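Local structure of diacylglycerol lipase (Aspergillus oryzae, 5XK2) at residues A[118-123]-A[155-160]; A[126-131]-A[163-168]. The protein probably hydrolyses the ester bonds of mono- and diacylglycerols to release fatty acids, as a class 3 lipase of the alpha/beta-hydrolase clan. All blocks are in the same frame, centred on the assembly; numbering follows the deposited sequence.

Contact 1 of 2, residues A[118-123]-A[155-160]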
ATOM      1  N   LEU A 118      13.988  13.855   2.199  1.00 12.20           N
ATOM      2  CA  LEU A 118      14.864  13.331   3.248  1.00 16.09           C
ATOM      3  C   LEU A 118      14.962  11.809   3.240  1.00 13.57           C
ATOM      4  O   LEU A 118      16.056  11.245   3.359  1.00 13.81           O
ATOM      5  CB  LEU A 118      14.379  13.797   4.625  1.00 16.55           C
ATOM      6  CG  LEU A 118      15.127  13.165   5.810  1.00 15.61           C
ATOM      7  CD1 LEU A 118      16.575  13.594   5.846  1.00 19.21           C
ATOM      8  CD2 LEU A 118      14.420  13.514   7.108  1.00 21.48           C
ATOM      9  N   GLY A 119      13.822  11.146   3.090  1.00 13.29           N
ATOM     10  CA  GLY A 119      13.809   9.690   3.139  1.00 14.47           C
ATOM     11  C   GLY A 119      14.675   9.075   2.054  1.00 16.23           C
ATOM     12  O   GLY A 119      15.483   8.168   2.310  1.00 13.92           O
ATOM     13  N   PHE A 120      14.495   9.543   0.824  1.00 13.10           N
ATOM     14  CA  PHE A 120      15.231   8.975  -0.306  1.00 11.28           C
ATOM     15  C   PHE A 120      16.710   9.341  -0.230  1.00 10.75           C
ATOM     16  O   PHE A 120      17.586   8.526  -0.569  1.00 13.33           O
ATOM     17  CB  PHE A 120      14.648   9.460  -1.637  1.00 11.16           C
ATOM     18  CG  PHE A 120      13.232   9.037  -1.878  1.00 11.57           C
ATOM     19  CD1 PHE A 120      12.840   7.710  -1.702  1.00 12.40           C
ATOM     20  CD2 PHE A 120      12.291   9.960  -2.300  1.00 12.54           C
ATOM     21  CE1 PHE A 120      11.514   7.334  -1.936  1.00 17.05           C
ATOM     22  CE2 PHE A 120      10.979   9.594  -2.536  1.00 14.14           C
ATOM     23  CZ  PHE A 120      10.587   8.276  -2.344  1.00 13.12           C
ATOM     24  N   TRP A 121      17.001  10.563   0.217  1.00  9.89           N
ATOM     25  CA  TRP A 121      18.397  10.976   0.329  1.00 12.42           C
ATOM     26  C   TRP A 121      19.086  10.134   1.404  1.00 14.78           C
ATOM     27  O   TRP A 121      20.216   9.698   1.228  1.00 14.92           O
ATOM     28  CB  TRP A 121      18.521  12.470   0.659  1.00 11.24           C
ATOM     29  CG  TRP A 121      19.976  12.915   0.757  1.00 11.89           C
ATOM     30  CD1 TRP A 121      20.647  13.296   1.885  1.00 19.13           C
ATOM     31  CD2 TRP A 121      20.921  12.994  -0.315  1.00 10.86           C
ATOM     32  NE1 TRP A 121      21.954  13.626   1.569  1.00 16.58           N
ATOM     33  CE2 TRP A 121      22.141  13.447   0.226  1.00 13.22           C
ATOM     34  CE3 TRP A 121      20.846  12.743  -1.691  1.00 12.59           C
ATOM     35  CZ2 TRP A 121      23.280  13.635  -0.559  1.00 13.83           C
ATOM     36  CZ3 TRP A 121      21.975  12.932  -2.469  1.00 13.63           C
ATOM     37  CH2 TRP A 121      23.178  13.378  -1.903  1.00 14.84           C
ATOM     38  N   THR A 122      18.385   9.908   2.510  1.00 12.09           N
ATOM     39  CA  THR A 122      18.908   9.056   3.589  1.00 13.26           C
ATOM     40  C   THR A 122      19.206   7.635   3.093  1.00 14.28           C
ATOM     41  O   THR A 122      20.270   7.073   3.398  1.00 14.53           O
ATOM     42  CB  THR A 122      17.926   9.008   4.773  1.00 15.96           C
ATOM     43  OG1 THR A 122      17.785  10.332   5.313  1.00 16.81           O
ATOM     44  CG2 THR A 122      18.445   8.062   5.866  1.00 19.91           C
ATOM     45  N   ALA A 123      18.292   7.083   2.299  1.00 12.93           N
ATOM     46  CA  ALA A 123      18.470   5.741   1.754  1.00 12.94           C
ATOM     47  C   ALA A 123      19.758   5.649   0.931  1.00 14.42           C
ATOM     48  O   ALA A 123      20.523   4.696   1.065  1.00 16.19           O
ATOM     49  CB  ALA A 123      17.265   5.346   0.912  1.00 13.65           C
ATOM     50  N   GLY A 155      12.464   2.830  -5.485  1.00  9.05           N
ATOM     51  CA  GLY A 155      13.841   2.606  -5.899  1.00  9.18           C
ATOM     52  C   GLY A 155      14.299   3.565  -6.988  1.00 10.46           C
ATOM     53  O   GLY A 155      15.467   3.928  -7.031  1.00  9.31           O
ATOM     54  N   ALA A 156      13.390   3.954  -7.877  1.00  8.01           N
ATOM     55  CA  ALA A 156      13.708   4.934  -8.923  1.00  7.23           C
ATOM     56  C   ALA A 156      13.967   6.318  -8.323  1.00  7.50           C
ATOM     57  O   ALA A 156      14.741   7.094  -8.872  1.00  9.70           O
ATOM     58  CB  ALA A 156      12.578   5.014  -9.934  1.00  8.29           C
ATOM     59  N   ALA A 157      13.304   6.626  -7.216  1.00  9.06           N
ATOM     60  CA  ALA A 157      13.574   7.883  -6.517  1.00 10.85           C
ATOM     61  C   ALA A 157      14.992   7.875  -5.940  1.00 13.14           C
ATOM     62  O   ALA A 157      15.759   8.833  -6.080  1.00  9.88           O
ATOM     63  CB  ALA A 157      12.546   8.096  -5.423  1.00 11.50           C
ATOM     64  N   ILE A 158      15.349   6.778  -5.292  1.00  9.90           N
ATOM     65  CA  ILE A 158      16.701   6.664  -4.744  1.00  8.06           C
ATOM     66  C   ILE A 158      17.706   6.759  -5.873  1.00 10.87           C
ATOM     67  O   ILE A 158      18.698   7.483  -5.766  1.00 11.07           O
ATOM     68  CB  ILE A 158      16.871   5.346  -3.949  1.00  7.86           C
ATOM     69  CG1 ILE A 158      15.898   5.347  -2.762  1.00 10.08           C
ATOM     70  CG2 ILE A 158      18.323   5.185  -3.474  1.00 11.30           C
ATOM     71  CD1 ILE A 158      15.729   3.982  -2.088  1.00 13.12           C
ATOM     72  N   ALA A 159      17.424   6.075  -6.982  1.00  6.96           N
ATOM     73  CA  ALA A 159      18.323   6.130  -8.126  1.00  8.00           C
ATOM     74  C   ALA A 159      18.516   7.554  -8.628  1.00  8.73           C
ATOM     75  O   ALA A 159      19.621   7.913  -9.029  1.00  9.06           O
ATOM     76  CB  ALA A 159      17.800   5.247  -9.259  1.00  8.43           C
ATOM     77  N   SER A 160      17.436   8.343  -8.642  1.00  9.05           N
ATOM     78  CA  SER A 160      17.499   9.731  -9.126  1.00  7.66           C
ATOM     79  C   SER A 160      18.531  10.551  -8.335  1.00  8.02           C
ATOM     80  O   SER A 160      19.367  11.258  -8.921  1.00  9.58           O
ATOM     81  CB  SER A 160      16.122  10.405  -9.023  1.00  9.00           C
ATOM     82  OG  SER A 160      15.195   9.751  -9.874  1.00 12.73           O
TER
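Ala156 O, next in the chain to the Ala157 whose methyl meets the ring of Phe120, is gripped by two donors: Ser160 N, in the ordinary helical bond, and Ser160 OG at 2.9 Å, which reaches it from the opposite face of the carbonyl plane. Ser160 is buried, and its hydroxyl is satisfied by the carbonyl one turn back in the same helix. Between the segments everything is apolar. Ala157 CB stands almost exactly over the centre of the Phe120 ring, 3.4 Å from the centroid and 3° off the normal, a CH-pi contact; a methyl is small enough to let the flat ring lie close against the helix. Ile158 meets the ring obliquely, with CG1 4.0 Å from Phe120 CD1. Its CG1 is anti to the carbonyl carbon (chi1 -62°), and the extended branch carries CD1 to 3.6 Å from Ala123 CB. The axes of the two short segments cross at -71°, 8.7 Å apart at their closest. Helix 154-168 follows strand 146-152 through what is probably the nucleophile elbow. It rests on strand 173-178 through Ala156, Ala159 and Ser160, while Ala123 and Ile158 both touch Thr71 of strand 71-78 and Trp97 of helix 94-98 meets Phe120.

Contact 2 of 2, residues A[126-131]-A[163-168]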
ATOM      1  N   VAL A 126      23.019   5.814   3.129  1.00 15.18           N
ATOM      2  CA  VAL A 126      23.331   4.587   3.869  1.00 18.69           C
ATOM      3  C   VAL A 126      24.174   3.632   3.017  1.00 21.20           C
ATOM      4  O   VAL A 126      25.022   2.915   3.544  1.00 17.51           O
ATOM      5  CB  VAL A 126      22.029   3.882   4.344  1.00 18.80           C
ATOM      6  CG1 VAL A 126      22.305   2.454   4.814  1.00 29.92           C
ATOM      7  CG2 VAL A 126      21.380   4.678   5.470  1.00 19.95           C
ATOM      8  N   VAL A 127      23.912   3.578   1.710  1.00 15.72           N
ATOM      9  CA  VAL A 127      24.700   2.703   0.838  1.00 13.09           C
ATOM     10  C   VAL A 127      25.762   3.371  -0.048  1.00 15.01           C
ATOM     11  O   VAL A 127      26.497   2.685  -0.768  1.00 14.81           O
ATOM     12  CB  VAL A 127      23.761   1.861  -0.058  1.00 15.11           C
ATOM     13  CG1 VAL A 127      22.978   0.867   0.793  1.00 19.84           C
ATOM     14  CG2 VAL A 127      22.802   2.754  -0.837  1.00 13.79           C
ATOM     15  N   ARG A 128      25.869   4.699   0.001  1.00 12.44           N
ATOM     16  CA  ARG A 128      26.750   5.425  -0.915  1.00 13.63           C
ATOM     17  C   ARG A 128      28.224   5.011  -0.853  1.00 13.03           C
ATOM     18  O   ARG A 128      28.875   4.826  -1.885  1.00 14.55           O
ATOM     19  CB  ARG A 128      26.637   6.932  -0.644  1.00 16.84           C
ATOM     20  CG  ARG A 128      27.714   7.754  -1.305  1.00 17.09           C
ATOM     21  CD  ARG A 128      27.411   9.260  -1.221  1.00 18.36           C
ATOM     22  NE  ARG A 128      27.499   9.774   0.154  1.00 19.59           N
ATOM     23  CZ  ARG A 128      27.252  11.042   0.479  1.00 26.31           C
ATOM     24  NH1 ARG A 128      26.896  11.914  -0.467  1.00 17.70           N
ATOM     25  NH2 ARG A 128      27.368  11.444   1.740  1.00 26.86           N
ATOM     26  N   ASP A 129      28.770   4.908   0.356  1.00 12.21           N
ATOM     27  CA  ASP A 129      30.194   4.612   0.509  1.00 14.47           C
ATOM     28  C   ASP A 129      30.573   3.247  -0.081  1.00 14.86           C
ATOM     29  O   ASP A 129      31.582   3.131  -0.785  1.00 17.31           O
ATOM     30  CB  ASP A 129      30.578   4.678   1.983  1.00 17.29           C
ATOM     31  CG  ASP A 129      30.485   6.088   2.540  1.00 37.94           C
ATOM     32  OD1 ASP A 129      30.569   7.052   1.747  1.00 36.66           O
ATOM     33  OD2 ASP A 129      30.335   6.233   3.772  1.00 53.96           O
ATOM     34  N   ARG A 130      29.755   2.240   0.200  1.00 16.76           N
ATOM     35  CA  ARG A 130      29.932   0.888  -0.349  1.00 16.63           C
ATOM     36  C   ARG A 130      29.871   0.883  -1.864  1.00 15.12           C
ATOM     37  O   ARG A 130      30.653   0.217  -2.534  1.00 13.71           O
ATOM     38  CB  ARG A 130      28.843  -0.040   0.165  1.00 22.42           C
ATOM     39  CG  ARG A 130      29.150  -0.815   1.382  1.00 32.87           C
ATOM     40  CD  ARG A 130      27.851  -1.471   1.790  1.00 40.19           C
ATOM     41  NE  ARG A 130      26.948  -0.513   2.413  1.00 29.30           N
ATOM     42  CZ  ARG A 130      25.802  -0.853   2.982  1.00 22.70           C
ATOM     43  NH1 ARG A 130      25.410  -2.121   2.959  1.00 20.07           N
ATOM     44  NH2 ARG A 130      25.056   0.063   3.577  1.00 26.41           N
ATOM     45  N   ILE A 131      28.919   1.638  -2.407  1.00 14.30           N
ATOM     46  CA  ILE A 131      28.734   1.664  -3.855  1.00 11.48           C
ATOM     47  C   ILE A 131      29.901   2.366  -4.559  1.00 14.18           C
ATOM     48  O   ILE A 131      30.421   1.881  -5.560  1.00 15.41           O
ATOM     49  CB  ILE A 131      27.380   2.321  -4.208  1.00 11.08           C
ATOM     50  CG1 ILE A 131      26.244   1.366  -3.806  1.00 13.23           C
ATOM     51  CG2 ILE A 131      27.322   2.658  -5.696  1.00 14.48           C
ATOM     52  CD1 ILE A 131      24.844   1.973  -3.872  1.00 13.42           C
ATOM     53  N   ALA A 163      22.200   9.105  -8.821  1.00  9.58           N
ATOM     54  CA  ALA A 163      22.791   9.553 -10.075  1.00  9.54           C
ATOM     55  C   ALA A 163      23.271  11.007  -9.964  1.00  8.62           C
ATOM     56  O   ALA A 163      24.362  11.337 -10.415  1.00 10.12           O
ATOM     57  CB  ALA A 163      21.776   9.414 -11.241  1.00 10.49           C
ATOM     58  N   ALA A 164      22.435  11.858  -9.384  1.00  8.88           N
ATOM     59  CA  ALA A 164      22.760  13.279  -9.227  1.00  8.54           C
ATOM     60  C   ALA A 164      24.079  13.436  -8.471  1.00 11.05           C
ATOM     61  O   ALA A 164      24.986  14.162  -8.889  1.00 10.79           O
ATOM     62  CB  ALA A 164      21.653  13.996  -8.496  1.00  9.38           C
ATOM     63  N   ASP A 165      24.173  12.726  -7.356  1.00  9.31           N
ATOM     64  CA  ASP A 165      25.353  12.808  -6.482  1.00  8.45           C
ATOM     65  C   ASP A 165      26.586  12.233  -7.183  1.00 11.73           C
ATOM     66  O   ASP A 165      27.653  12.872  -7.221  1.00 10.30           O
ATOM     67  CB  ASP A 165      25.045  12.073  -5.169  1.00  9.04           C
ATOM     68  CG  ASP A 165      26.077  12.316  -4.078  1.00 17.22           C
ATOM     69  OD1 ASP A 165      26.816  13.320  -4.132  1.00 17.19           O
ATOM     70  OD2 ASP A 165      26.121  11.494  -3.139  1.00 15.18           O
ATOM     71  N   LEU A 166      26.452  11.028  -7.742  1.00  9.45           N
ATOM     72  CA  LEU A 166      27.561  10.410  -8.441  1.00  8.90           C
ATOM     73  C   LEU A 166      28.132  11.305  -9.535  1.00 11.41           C
ATOM     74  O   LEU A 166      29.345  11.389  -9.701  1.00 12.21           O
ATOM     75  CB  LEU A 166      27.134   9.051  -9.022  1.00  8.50           C
ATOM     76  CG  LEU A 166      26.942   7.981  -7.947  1.00 10.42           C
ATOM     77  CD1 LEU A 166      26.328   6.718  -8.577  1.00 11.43           C
ATOM     78  CD2 LEU A 166      28.276   7.607  -7.265  1.00 11.43           C
ATOM     79  N   ARG A 167      27.268  11.997 -10.279  1.00  9.56           N
ATOM     80  CA  ARG A 167      27.750  12.874 -11.328  1.00  8.07           C
ATOM     81  C   ARG A 167      28.589  14.019 -10.780  1.00 10.02           C
ATOM     82  O   ARG A 167      29.555  14.412 -11.422  1.00 11.85           O
ATOM     83  CB  ARG A 167      26.578  13.451 -12.133  1.00  7.60           C
ATOM     84  CG  ARG A 167      25.889  12.409 -13.008  1.00  8.77           C
ATOM     85  CD  ARG A 167      24.483  12.936 -13.315  1.00  7.79           C
ATOM     86  NE  ARG A 167      23.719  11.960 -14.083  1.00  8.98           N
ATOM     87  CZ  ARG A 167      22.418  12.078 -14.313  1.00  8.88           C
ATOM     88  NH1 ARG A 167      21.740  13.084 -13.771  1.00 10.43           N
ATOM     89  NH2 ARG A 167      21.795  11.166 -15.047  1.00  9.22           N
ATOM     90  N   THR A 168      28.236  14.532  -9.606  1.00  9.41           N
ATOM     91  CA  THR A 168      29.038  15.620  -9.019  1.00 10.51           C
ATOM     92  C   THR A 168      30.409  15.098  -8.589  1.00 13.12           C
ATOM     93  O   THR A 168      31.322  15.871  -8.318  1.00 11.71           O
ATOM     94  CB  THR A 168      28.349  16.295  -7.812  1.00  9.73           C
ATOM     95  OG1 THR A 168      28.287  15.416  -6.672  1.00 11.87           O
ATOM     96  CG2 THR A 168      26.942  16.772  -8.176  1.00 11.55           C
TER
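Arg128 and Asp165 form a salt bridge between helices 118-138 and 154-168, two of the helices that pack on the central sheet of this alpha/beta-hydrolase fold. From Arg128 CB, which points toward the other helix, the chain first runs extended: CG is anti to the backbone N (chi1 167°), and the next torsion is also near trans. CD then passes 3.2 Å from Asp165 OD2, and a bend at chi3 (68°) swings the rest of the side chain round that oxygen. NE is farther off, at 4.0 Å from Asp165 OD2, and CZ is a little nearer; the grip belongs to the tip, where Arg128 NH1 donates to Asp165 OD2 at 2.8 Å. The oxygen lies near the guanidinium plane, at its edge, and is met on its syn side; the two planes are turned 53° apart, and one N-H makes the bond rather than a side-on pair. Trp124 NE1 also donates to Asp165 OD2, giving this buried carboxylate oxygen two donors, which should favour its ionised form. A long arginine suits the gap, since even the nearest CA atoms, those of Arg128 and Leu166, are 9.1 Å apart. The backbone of the aspartate is engaged too: Thr168 OG1 meets Asp165 O at 2.7 Å, in the carbonyl plane and on a lone pair.

Both contacts join helix 118-138 to helix 154-168, with centres about 11 Å apart. Contact 1 lies deeper, about 9 Å from the chain centre, and all its touching residues are buried; contact 2 lies about 14 Å out and is only partly buried. The chemistry follows this gradient: an aromatic ring, methyls and a branched aliphatic chain pack where the helices cross, and an ion pair bridges them where they have spread apart. Trp121, borne by segment 118-123, joins the two: its ring packs with CH2 3.7 Å from Asp165 OD2 and CZ2 4.0 Å from Arg128 NH1, bringing the rim of the indole against the salt bridge.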